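Local coordinates for protein chitinase (Paenibacillus sp. FPU-7, PDB 5GZT) that probably catalyses the random endo-hydrolysis of N-acetyl-beta-D-glucosaminide (1->4)-beta-linkages in chitin and chitodextrins, at residues 987-992 and 1035-1040; 1064-1069 and 1075-1080; 287-290 and 295-298. All coordinates share one frame; numbering follows the deposited sequence.

Contact 1 (987-992 and 1035-1040)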
ATOM      1  N   TYR B 987      -0.330  26.631 -12.144  1.00 21.80           N
ATOM      2  CA  TYR B 987      -0.047  25.247 -11.740  1.00 21.88           C
ATOM      3  C   TYR B 987      -1.232  24.559 -11.076  1.00 23.68           C
ATOM      4  O   TYR B 987      -2.235  25.199 -10.683  1.00 22.48           O
ATOM      5  CB  TYR B 987       1.230  25.187 -10.854  1.00 27.33           C
ATOM      6  CG  TYR B 987       2.489  25.825 -11.484  1.00 25.47           C
ATOM      7  CD1 TYR B 987       3.352  25.126 -12.327  1.00 31.96           C
ATOM      8  CD2 TYR B 987       2.833  27.086 -11.176  1.00 30.19           C
ATOM      9  CE1 TYR B 987       4.528  25.740 -12.876  1.00 31.56           C
ATOM     10  CE2 TYR B 987       3.942  27.695 -11.721  1.00 29.78           C
ATOM     11  CZ  TYR B 987       4.782  27.034 -12.576  1.00 30.14           C
ATOM     12  OH  TYR B 987       5.896  27.783 -13.085  1.00 31.47           O
ATOM     13  N   THR B 988      -1.189  23.233 -11.083  1.00 23.45           N
ATOM     14  CA  THR B 988      -2.295  22.467 -10.533  1.00 24.92           C
ATOM     15  C   THR B 988      -2.077  22.512  -8.987  1.00 30.06           C
ATOM     16  O   THR B 988      -0.971  22.160  -8.499  1.00 25.97           O
ATOM     17  CB  THR B 988      -2.234  21.000 -10.975  1.00 25.78           C
ATOM     18  OG1 THR B 988      -2.433  20.862 -12.386  1.00 26.09           O
ATOM     19  CG2 THR B 988      -3.334  20.211 -10.260  1.00 27.52           C
ATOM     20  N   SER B 989      -3.074  22.942  -8.222  1.00 29.48           N
ATOM     21  CA  SER B 989      -2.938  23.004  -6.732  1.00 28.08           C
ATOM     22  C   SER B 989      -2.570  21.645  -6.142  1.00 27.42           C
ATOM     23  O   SER B 989      -3.112  20.598  -6.548  1.00 23.72           O
ATOM     24  CB  SER B 989      -4.257  23.422  -6.099  1.00 32.35           C
ATOM     25  OG  SER B 989      -4.175  23.468  -4.665  1.00 30.19           O
ATOM     26  N   ALA B 990      -1.717  21.669  -5.120  1.00 29.12           N
ATOM     27  CA  ALA B 990      -1.336  20.443  -4.338  1.00 27.90           C
ATOM     28  C   ALA B 990      -2.580  19.823  -3.724  1.00 28.43           C
ATOM     29  O   ALA B 990      -2.661  18.608  -3.583  1.00 26.60           O
ATOM     30  CB  ALA B 990      -0.240  20.775  -3.259  1.00 28.78           C
ATOM     31  N   LEU B 991      -3.581  20.662  -3.440  1.00 25.52           N
ATOM     32  CA  LEU B 991      -4.897  20.206  -2.940  1.00 28.28           C
ATOM     33  C   LEU B 991      -5.928  19.764  -3.977  1.00 29.81           C
ATOM     34  O   LEU B 991      -7.053  19.486  -3.596  1.00 31.72           O
ATOM     35  CB  LEU B 991      -5.499  21.256  -2.010  1.00 28.79           C
ATOM     36  CG  LEU B 991      -4.627  21.498  -0.764  1.00 36.27           C
ATOM     37  CD1 LEU B 991      -5.263  22.495   0.228  1.00 38.30           C
ATOM     38  CD2 LEU B 991      -4.303  20.172  -0.047  1.00 40.48           C
ATOM     39  N   SER B 992      -5.572  19.625  -5.266  1.00 25.88           N
ATOM     40  CA  SER B 992      -6.514  19.079  -6.197  1.00 23.63           C
ATOM     41  C   SER B 992      -5.764  18.237  -7.226  1.00 29.37           C
ATOM     42  O   SER B 992      -5.607  18.647  -8.403  1.00 25.51           O
ATOM     43  CB  SER B 992      -7.342  20.232  -6.835  1.00 25.19           C
ATOM     44  OG  SER B 992      -8.378  19.658  -7.591  1.00 26.98           O
ATOM     45  N   GLY B1035     -13.441  28.872   1.330  1.00 39.62           N
ATOM     46  CA  GLY B1035     -14.249  28.462   0.168  1.00 38.77           C
ATOM     47  C   GLY B1035     -13.533  27.652  -0.917  1.00 38.71           C
ATOM     48  O   GLY B1035     -14.190  27.200  -1.859  1.00 33.34           O
ATOM     49  N   LEU B1036     -12.229  27.384  -0.744  1.00 36.96           N
ATOM     50  CA  LEU B1036     -11.426  26.749  -1.786  1.00 35.45           C
ATOM     51  C   LEU B1036     -11.621  25.254  -1.808  1.00 35.58           C
ATOM     52  O   LEU B1036     -11.365  24.600  -0.808  1.00 37.26           O
ATOM     53  CB  LEU B1036      -9.947  27.050  -1.563  1.00 36.22           C
ATOM     54  CG  LEU B1036      -8.961  26.412  -2.561  1.00 33.95           C
ATOM     55  CD1 LEU B1036      -9.254  26.952  -3.954  1.00 37.22           C
ATOM     56  CD2 LEU B1036      -7.518  26.734  -2.105  1.00 34.63           C
ATOM     57  N   PHE B1037     -12.048  24.725  -2.937  1.00 32.60           N
ATOM     58  CA  PHE B1037     -12.330  23.289  -3.129  1.00 37.39           C
ATOM     59  C   PHE B1037     -13.429  22.825  -2.146  1.00 44.36           C
ATOM     60  O   PHE B1037     -13.321  21.746  -1.540  1.00 39.72           O
ATOM     61  CB  PHE B1037     -11.070  22.381  -3.040  1.00 37.34           C
ATOM     62  CG  PHE B1037      -9.910  22.827  -3.932  1.00 36.04           C
ATOM     63  CD1 PHE B1037     -10.101  23.024  -5.322  1.00 35.09           C
ATOM     64  CD2 PHE B1037      -8.626  22.991  -3.412  1.00 35.57           C
ATOM     65  CE1 PHE B1037      -9.026  23.410  -6.137  1.00 33.71           C
ATOM     66  CE2 PHE B1037      -7.552  23.380  -4.225  1.00 32.54           C
ATOM     67  CZ  PHE B1037      -7.771  23.615  -5.566  1.00 31.37           C
ATOM     68  N   GLN B1038     -14.477  23.648  -2.026  1.00 45.31           N
ATOM     69  CA  GLN B1038     -15.670  23.342  -1.212  1.00 49.80           C
ATOM     70  C   GLN B1038     -16.877  23.022  -2.083  1.00 49.15           C
ATOM     71  O   GLN B1038     -17.069  23.609  -3.153  1.00 41.43           O
ATOM     72  CB  GLN B1038     -15.981  24.516  -0.271  1.00 45.71           C
ATOM     73  CG  GLN B1038     -14.881  24.745   0.767  1.00 50.11           C
ATOM     74  CD  GLN B1038     -14.472  23.481   1.518  1.00 48.80           C
ATOM     75  OE1 GLN B1038     -15.302  22.797   2.093  1.00 54.61           O
ATOM     76  NE2 GLN B1038     -13.185  23.176   1.503  1.00 48.20           N
ATOM     77  N   GLN B1039     -17.655  22.045  -1.647  1.00 51.47           N
ATOM     78  CA  GLN B1039     -18.973  21.796  -2.241  1.00 54.17           C
ATOM     79  C   GLN B1039     -19.864  23.058  -2.021  1.00 49.98           C
ATOM     80  O   GLN B1039     -19.820  23.694  -0.965  1.00 52.41           O
ATOM     81  CB  GLN B1039     -19.546  20.526  -1.640  1.00 60.01           C
ATOM     82  CG  GLN B1039     -20.890  20.107  -2.201  1.00 71.02           C
ATOM     83  CD  GLN B1039     -20.857  19.822  -3.697  1.00 75.71           C
ATOM     84  OE1 GLN B1039     -20.000  19.067  -4.185  1.00 71.84           O
ATOM     85  NE2 GLN B1039     -21.809  20.412  -4.433  1.00 73.78           N
ATOM     86  N   ALA B1040     -20.554  23.500  -3.065  1.00 49.56           N
ATOM     87  CA  ALA B1040     -21.359  24.735  -3.000  1.00 48.40           C
ATOM     88  C   ALA B1040     -22.836  24.405  -3.258  1.00 46.35           C
ATOM     89  O   ALA B1040     -23.158  23.365  -3.833  1.00 40.78           O
ATOM     90  CB  ALA B1040     -20.873  25.786  -3.969  1.00 45.87           C
TER
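S992 and F1037 approach to 7.8 Å between CA atoms where two beta turns face each other, a type I turn from S989 to S992 and a type II turn from G1035 to Q1038. Both turns lie in loops of the C-terminal family 18 hydrolase module, a TIM-barrel fold: 987-992 precedes helix 998-1007, whereas the loop holding 1035-1040 falls between strand 1024-1026 and helix 1052-1058. F1037 is the third residue of its turn and carries the contact. With CG anti to the carbonyl carbon (chi1 -51°), its ring reaches into the opposing turn, held between two aliphatic groups. L1036 CD1 sits over the centre of one face, 3.8 Å above the ring plane, while S992 CB makes a CH-pi contact with the opposite face, 3.9 Å from the centroid of the F1037 ring. L991 approaches obliquely, its CB 3.7 Å from F1037 CE2. The two serine hydroxyls bond outside the pair, S992 OG to D995 and S989 OG to D1069. S989 OG also accepts from L991 N at 3.1 Å, which makes an ST turn and, with the bond to D1069, helps hold the hydroxyl at the edge of the aromatic ring, 3.4 Å from F1037 CE2.

Contact 2 (1064-1069 and 1075-1080)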
ATOM      1  N   TYR B1064     -14.801  41.189   0.434  1.00 47.90           N
ATOM      2  CA  TYR B1064     -14.095  40.089  -0.200  1.00 42.52           C
ATOM      3  C   TYR B1064     -12.697  40.232   0.314  1.00 37.64           C
ATOM      4  O   TYR B1064     -12.105  41.328   0.275  1.00 37.28           O
ATOM      5  CB  TYR B1064     -14.144  40.175  -1.764  1.00 38.60           C
ATOM      6  CG  TYR B1064     -15.473  39.727  -2.313  1.00 36.88           C
ATOM      7  CD1 TYR B1064     -15.723  38.370  -2.562  1.00 39.79           C
ATOM      8  CD2 TYR B1064     -16.515  40.642  -2.536  1.00 37.07           C
ATOM      9  CE1 TYR B1064     -16.971  37.928  -3.029  1.00 41.69           C
ATOM     10  CE2 TYR B1064     -17.749  40.213  -3.031  1.00 36.02           C
ATOM     11  CZ  TYR B1064     -17.994  38.868  -3.246  1.00 39.16           C
ATOM     12  OH  TYR B1064     -19.255  38.455  -3.673  1.00 38.56           O
ATOM     13  N   THR B1065     -12.151  39.101   0.748  1.00 37.50           N
ATOM     14  CA  THR B1065     -10.718  39.005   1.031  1.00 40.40           C
ATOM     15  C   THR B1065     -10.000  38.182  -0.069  1.00 39.16           C
ATOM     16  O   THR B1065     -10.528  37.135  -0.539  1.00 31.89           O
ATOM     17  CB  THR B1065     -10.471  38.354   2.413  1.00 39.79           C
ATOM     18  OG1 THR B1065     -11.352  38.968   3.377  1.00 54.23           O
ATOM     19  CG2 THR B1065      -9.015  38.495   2.840  1.00 37.25           C
ATOM     20  N   ARG B1066      -8.815  38.675  -0.436  1.00 40.33           N
ATOM     21  CA  ARG B1066      -7.947  38.064  -1.447  1.00 35.91           C
ATOM     22  C   ARG B1066      -7.104  37.013  -0.762  1.00 34.48           C
ATOM     23  O   ARG B1066      -6.425  37.312   0.171  1.00 35.80           O
ATOM     24  CB  ARG B1066      -7.042  39.088  -2.118  1.00 33.97           C
ATOM     25  CG  ARG B1066      -6.073  38.408  -3.125  1.00 38.53           C
ATOM     26  CD  ARG B1066      -5.137  39.397  -3.792  1.00 41.06           C
ATOM     27  NE  ARG B1066      -4.247  38.809  -4.808  1.00 38.47           N
ATOM     28  CZ  ARG B1066      -3.120  38.118  -4.564  1.00 39.80           C
ATOM     29  NH1 ARG B1066      -2.733  37.783  -3.316  1.00 39.65           N
ATOM     30  NH2 ARG B1066      -2.364  37.700  -5.585  1.00 36.32           N
ATOM     31  N   TYR B1067      -7.194  35.783  -1.220  1.00 30.25           N
ATOM     32  CA  TYR B1067      -6.319  34.691  -0.814  1.00 35.54           C
ATOM     33  C   TYR B1067      -5.403  34.234  -2.008  1.00 36.58           C
ATOM     34  O   TYR B1067      -5.585  34.682  -3.163  1.00 32.46           O
ATOM     35  CB  TYR B1067      -7.176  33.543  -0.289  1.00 37.11           C
ATOM     36  CG  TYR B1067      -7.987  33.963   0.954  1.00 41.81           C
ATOM     37  CD1 TYR B1067      -7.353  34.159   2.217  1.00 38.11           C
ATOM     38  CD2 TYR B1067      -9.358  34.238   0.851  1.00 37.44           C
ATOM     39  CE1 TYR B1067      -8.109  34.576   3.327  1.00 42.69           C
ATOM     40  CE2 TYR B1067     -10.113  34.613   1.957  1.00 43.40           C
ATOM     41  CZ  TYR B1067      -9.487  34.774   3.189  1.00 43.71           C
ATOM     42  OH  TYR B1067     -10.259  35.140   4.235  1.00 48.17           O
ATOM     43  N   TRP B1068      -4.443  33.357  -1.694  1.00 32.00           N
ATOM     44  CA  TRP B1068      -3.447  32.940  -2.612  1.00 33.98           C
ATOM     45  C   TRP B1068      -3.176  31.460  -2.443  1.00 35.43           C
ATOM     46  O   TRP B1068      -2.717  31.076  -1.384  1.00 34.94           O
ATOM     47  CB  TRP B1068      -2.206  33.759  -2.359  1.00 32.25           C
ATOM     48  CG  TRP B1068      -1.087  33.443  -3.387  1.00 37.41           C
ATOM     49  CD1 TRP B1068       0.039  32.681  -3.167  1.00 36.64           C
ATOM     50  CD2 TRP B1068      -1.043  33.803  -4.784  1.00 34.90           C
ATOM     51  NE1 TRP B1068       0.792  32.608  -4.310  1.00 31.96           N
ATOM     52  CE2 TRP B1068       0.159  33.282  -5.315  1.00 34.27           C
ATOM     53  CE3 TRP B1068      -1.855  34.577  -5.621  1.00 32.56           C
ATOM     54  CZ2 TRP B1068       0.568  33.520  -6.653  1.00 31.03           C
ATOM     55  CZ3 TRP B1068      -1.439  34.779  -7.000  1.00 33.78           C
ATOM     56  CH2 TRP B1068      -0.244  34.253  -7.463  1.00 29.98           C
ATOM     57  N   ASP B1069      -3.506  30.632  -3.436  1.00 29.19           N
ATOM     58  CA  ASP B1069      -3.054  29.231  -3.479  1.00 30.12           C
ATOM     59  C   ASP B1069      -1.635  29.154  -4.016  1.00 36.03           C
ATOM     60  O   ASP B1069      -1.364  29.269  -5.234  1.00 32.80           O
ATOM     61  CB  ASP B1069      -4.019  28.342  -4.247  1.00 28.37           C
ATOM     62  CG  ASP B1069      -3.622  26.909  -4.231  1.00 27.70           C
ATOM     63  OD1 ASP B1069      -2.424  26.587  -3.983  1.00 30.74           O
ATOM     64  OD2 ASP B1069      -4.493  26.057  -4.545  1.00 25.33           O
ATOM     65  N   PRO B1075      -4.776  33.446  -7.417  1.00 29.62           N
ATOM     66  CA  PRO B1075      -5.593  34.149  -6.456  1.00 27.85           C
ATOM     67  C   PRO B1075      -7.064  33.745  -6.467  1.00 30.96           C
ATOM     68  O   PRO B1075      -7.602  33.167  -7.459  1.00 29.91           O
ATOM     69  CB  PRO B1075      -5.474  35.573  -6.925  1.00 28.70           C
ATOM     70  CG  PRO B1075      -5.502  35.411  -8.445  1.00 29.25           C
ATOM     71  CD  PRO B1075      -4.710  34.182  -8.697  1.00 27.65           C
ATOM     72  N   TYR B1076      -7.710  34.029  -5.331  1.00 30.96           N
ATOM     73  CA  TYR B1076      -9.131  33.881  -5.188  1.00 32.24           C
ATOM     74  C   TYR B1076      -9.645  34.840  -4.142  1.00 38.11           C
ATOM     75  O   TYR B1076      -8.886  35.330  -3.316  1.00 41.58           O
ATOM     76  CB  TYR B1076      -9.580  32.466  -4.867  1.00 30.06           C
ATOM     77  CG  TYR B1076      -8.994  31.774  -3.632  1.00 32.74           C
ATOM     78  CD1 TYR B1076      -7.698  31.288  -3.625  1.00 36.41           C
ATOM     79  CD2 TYR B1076      -9.757  31.563  -2.491  1.00 33.87           C
ATOM     80  CE1 TYR B1076      -7.177  30.617  -2.504  1.00 33.98           C
ATOM     81  CE2 TYR B1076      -9.257  30.890  -1.383  1.00 36.25           C
ATOM     82  CZ  TYR B1076      -7.955  30.428  -1.392  1.00 33.78           C
ATOM     83  OH  TYR B1076      -7.443  29.787  -0.315  1.00 38.11           O
ATOM     84  N   LEU B1077     -10.937  35.114  -4.216  1.00 37.79           N
ATOM     85  CA  LEU B1077     -11.620  36.029  -3.312  1.00 38.72           C
ATOM     86  C   LEU B1077     -12.627  35.179  -2.569  1.00 40.31           C
ATOM     87  O   LEU B1077     -13.215  34.299  -3.186  1.00 39.41           O
ATOM     88  CB  LEU B1077     -12.356  37.124  -4.079  1.00 36.96           C
ATOM     89  CG  LEU B1077     -11.701  38.469  -4.367  1.00 37.93           C
ATOM     90  CD1 LEU B1077     -10.208  38.508  -4.357  1.00 35.66           C
ATOM     91  CD2 LEU B1077     -12.267  39.107  -5.633  1.00 39.42           C
ATOM     92  N   TYR B1078     -12.816  35.455  -1.264  1.00 40.40           N
ATOM     93  CA  TYR B1078     -13.946  34.908  -0.497  1.00 41.33           C
ATOM     94  C   TYR B1078     -14.636  36.050   0.282  1.00 41.77           C
ATOM     95  O   TYR B1078     -14.000  37.048   0.740  1.00 36.39           O
ATOM     96  CB  TYR B1078     -13.510  33.749   0.420  1.00 42.25           C
ATOM     97  CG  TYR B1078     -14.692  32.992   1.029  1.00 43.24           C
ATOM     98  CD1 TYR B1078     -15.517  32.222   0.234  1.00 37.10           C
ATOM     99  CD2 TYR B1078     -15.000  33.080   2.407  1.00 47.24           C
ATOM    100  CE1 TYR B1078     -16.620  31.582   0.740  1.00 41.14           C
ATOM    101  CE2 TYR B1078     -16.116  32.400   2.937  1.00 40.86           C
ATOM    102  CZ  TYR B1078     -16.924  31.659   2.102  1.00 42.40           C
ATOM    103  OH  TYR B1078     -18.019  30.937   2.551  1.00 36.59           O
ATOM    104  N   ASN B1079     -15.951  35.958   0.315  1.00 43.56           N
ATOM    105  CA  ASN B1079     -16.788  36.898   1.092  1.00 44.72           C
ATOM    106  C   ASN B1079     -17.829  35.992   1.772  1.00 43.72           C
ATOM    107  O   ASN B1079     -18.753  35.503   1.121  1.00 40.82           O
ATOM    108  CB  ASN B1079     -17.438  37.980   0.222  1.00 47.64           C
ATOM    109  CG  ASN B1079     -18.307  38.968   1.034  1.00 52.62           C
ATOM    110  OD1 ASN B1079     -18.772  38.661   2.129  1.00 49.89           O
ATOM    111  ND2 ASN B1079     -18.506  40.168   0.491  1.00 51.35           N
ATOM    112  N   PRO B1080     -17.661  35.732   3.087  1.00 45.19           N
ATOM    113  CA  PRO B1080     -18.633  34.854   3.785  1.00 44.58           C
ATOM    114  C   PRO B1080     -20.081  35.422   3.746  1.00 48.88           C
ATOM    115  O   PRO B1080     -21.091  34.662   3.702  1.00 51.77           O
ATOM    116  CB  PRO B1080     -18.078  34.764   5.221  1.00 45.68           C
ATOM    117  CG  PRO B1080     -16.960  35.769   5.340  1.00 48.72           C
ATOM    118  CD  PRO B1080     -16.746  36.442   4.001  1.00 47.45           C
TER
HETATM  119  O   HOH W   1      -5.102  28.677  -0.542  1.00 38.69           O
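Y1067 and Y1076 pack closely in this antiparallel pairing. They are a hydrogen-bonded pair: Y1067 N donates to Y1076 O at 2.7 Å and Y1076 N returns a bond to Y1067 O, while T1065 and Y1078 add two more. Y1076 CG lies between the backbone N and the carbonyl carbon (chi1 56°), which swings the ring across the neighbouring strand so that Y1067 CB rests over one face, 3.5 Å from the centroid of the Y1076 ring. At the ring edge, in plane, a water lies 2.6 Å from Y1076 OH. Equally close at the other end, N1079 CB sits over the Y1064 ring, 3.4 Å from its centroid, with the asparagine amide almost perpendicular to that ring. Without the ring, as with an alanine at Y1064, the CB atoms of N1079 and L1077 would probably lose their aromatic cover. The exposed side is looser: the R1066 guanidinium, salt-bridged to D1092 and E1094, lays one face over P1075 with NH2 4.0 Å from P1075 CB. Strands 1065-1069 and 1074-1079 make a beta hairpin in a four-stranded antiparallel sheet inserted in the chain between barrel strands 1015-1020 and 1110-1114, consistent with the alpha+beta insertion domain of many family 18 chitinases.

Contact 3 (287-290 and 295-298)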
ATOM      1  N   VAL B 287       0.594  15.504  12.026  1.00 27.59           N
ATOM      2  CA  VAL B 287       0.313  16.550  11.061  1.00 29.60           C
ATOM      3  C   VAL B 287      -1.184  16.843  11.177  1.00 31.31           C
ATOM      4  O   VAL B 287      -2.042  15.904  11.381  1.00 29.55           O
ATOM      5  CB  VAL B 287       0.715  16.095   9.625  1.00 31.60           C
ATOM      6  CG1 VAL B 287       0.273  17.075   8.540  1.00 33.48           C
ATOM      7  CG2 VAL B 287       2.217  15.868   9.569  1.00 29.94           C
ATOM      8  N   ASP B 288      -1.504  18.118  11.021  1.00 28.04           N
ATOM      9  CA  ASP B 288      -2.889  18.547  11.019  1.00 29.55           C
ATOM     10  C   ASP B 288      -3.393  18.447   9.639  1.00 27.51           C
ATOM     11  O   ASP B 288      -3.167  19.323   8.823  1.00 29.28           O
ATOM     12  CB  ASP B 288      -3.013  19.957  11.608  1.00 32.82           C
ATOM     13  CG  ASP B 288      -4.441  20.478  11.625  1.00 32.25           C
ATOM     14  OD1 ASP B 288      -5.345  20.003  10.880  1.00 31.60           O
ATOM     15  OD2 ASP B 288      -4.626  21.381  12.409  1.00 35.60           O
ATOM     16  N   TRP B 289      -4.051  17.321   9.337  1.00 28.99           N
ATOM     17  CA  TRP B 289      -4.391  17.026   7.979  1.00 28.84           C
ATOM     18  C   TRP B 289      -5.440  17.937   7.429  1.00 34.34           C
ATOM     19  O   TRP B 289      -5.476  18.132   6.212  1.00 30.06           O
ATOM     20  CB  TRP B 289      -4.740  15.540   7.771  1.00 30.71           C
ATOM     21  CG  TRP B 289      -3.490  14.770   7.849  1.00 28.73           C
ATOM     22  CD1 TRP B 289      -3.074  13.977   8.852  1.00 30.57           C
ATOM     23  CD2 TRP B 289      -2.431  14.814   6.902  1.00 27.95           C
ATOM     24  NE1 TRP B 289      -1.812  13.523   8.605  1.00 28.89           N
ATOM     25  CE2 TRP B 289      -1.395  14.014   7.401  1.00 25.57           C
ATOM     26  CE3 TRP B 289      -2.266  15.458   5.665  1.00 29.85           C
ATOM     27  CZ2 TRP B 289      -0.196  13.823   6.724  1.00 26.33           C
ATOM     28  CZ3 TRP B 289      -1.085  15.257   4.968  1.00 31.17           C
ATOM     29  CH2 TRP B 289      -0.047  14.436   5.510  1.00 27.79           C
ATOM     30  N   ALA B 290      -6.283  18.556   8.290  1.00 34.05           N
ATOM     31  CA  ALA B 290      -7.303  19.435   7.762  1.00 34.87           C
ATOM     32  C   ALA B 290      -6.672  20.731   7.291  1.00 34.41           C
ATOM     33  O   ALA B 290      -7.089  21.246   6.239  1.00 38.06           O
ATOM     34  CB  ALA B 290      -8.419  19.702   8.785  1.00 40.99           C
ATOM     35  N   GLY B 295      -0.950  18.175   0.480  1.00 26.12           N
ATOM     36  CA  GLY B 295      -1.904  17.262  -0.151  1.00 27.37           C
ATOM     37  C   GLY B 295      -1.615  15.765   0.064  1.00 29.62           C
ATOM     38  O   GLY B 295      -0.512  15.359   0.526  1.00 30.79           O
ATOM     39  N   VAL B 296      -2.641  14.975  -0.228  1.00 29.20           N
ATOM     40  CA  VAL B 296      -2.642  13.517  -0.187  1.00 30.09           C
ATOM     41  C   VAL B 296      -3.387  13.132  -1.459  1.00 33.75           C
ATOM     42  O   VAL B 296      -4.520  13.592  -1.706  1.00 36.78           O
ATOM     43  CB  VAL B 296      -3.318  12.960   1.100  1.00 30.69           C
ATOM     44  CG1 VAL B 296      -3.165  11.442   1.220  1.00 30.79           C
ATOM     45  CG2 VAL B 296      -2.750  13.570   2.363  1.00 30.95           C
ATOM     46  N   ASP B 297      -2.715  12.394  -2.334  1.00 31.54           N
ATOM     47  CA  ASP B 297      -3.357  11.811  -3.478  1.00 30.08           C
ATOM     48  C   ASP B 297      -3.441  10.332  -3.226  1.00 34.11           C
ATOM     49  O   ASP B 297      -2.524   9.557  -3.528  1.00 30.66           O
ATOM     50  CB  ASP B 297      -2.570  12.195  -4.705  1.00 33.21           C
ATOM     51  CG  ASP B 297      -3.055  11.498  -5.979  1.00 31.55           C
ATOM     52  OD1 ASP B 297      -4.155  10.875  -5.994  1.00 31.70           O
ATOM     53  OD2 ASP B 297      -2.259  11.578  -6.930  1.00 33.75           O
ATOM     54  N   ALA B 298      -4.560   9.933  -2.633  1.00 36.02           N
ATOM     55  CA  ALA B 298      -4.818   8.544  -2.298  1.00 32.23           C
ATOM     56  C   ALA B 298      -5.078   7.648  -3.476  1.00 29.35           C
ATOM     57  O   ALA B 298      -5.142   6.445  -3.282  1.00 35.18           O
ATOM     58  CB  ALA B 298      -5.943   8.430  -1.280  1.00 36.24           C
TER
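The indole of W289 has V287 CG1 over the centre of one face, 3.6 Å above the ring plane, while V296 of the other segment meets it obliquely at the six-membered ring. The touching is done by one methyl: V296 CG2 lies 3.5 Å from W289 CZ3 and 3.8 Å from W289 CE3. The two side chains cross at about a right angle. CG of W289 is anti to the carbonyl carbon (chi1 -73°), which turns the indole so that its benzene part comes nearer 295-298 than CB does. Its NE1 is hydrogen-bonded to the carbonyl of P284, and this bond should limit rotation of the ring. The side-chain amide of N347 bonds the backbone at two points, W289 N and V287 O. G295 adopts a positive phi (89°) at which a CB would run into the preceding carbonyl oxygen, and the valine follows directly. V296 also packs on F301 and L354; the contact is buried, and its side-chain part is apolar. Both segments belong to the loop joining strand 264-284 to the parallel strand 303-312, the connection that follows the first barrel strand in the TIM-barrel fold of the N-terminal family 18 module.

How the contacts relate
Contacts 1 and 2 lie in the C-terminal family 18 module with centres about 13 Å apart. They are joined by S989 OG and D1069 OD2, 2.6 Å apart in a probable hydrogen bond, and by L1036 CD2 against Y1076 OH at 3.5 Å. Contact 3 belongs to the N-terminal module, yet its centre is also about 13 Å from that of contact 1: L991 CD2 packs 3.8 Å from G295 CA, so the two catalytic-family modules meet here. Contacts 2 and 3 do not touch, their nearest atoms being about 10 Å apart, which leaves 987-992 between them. None of the segments contains a sodium ligand or the family's DxxDxDxE signature.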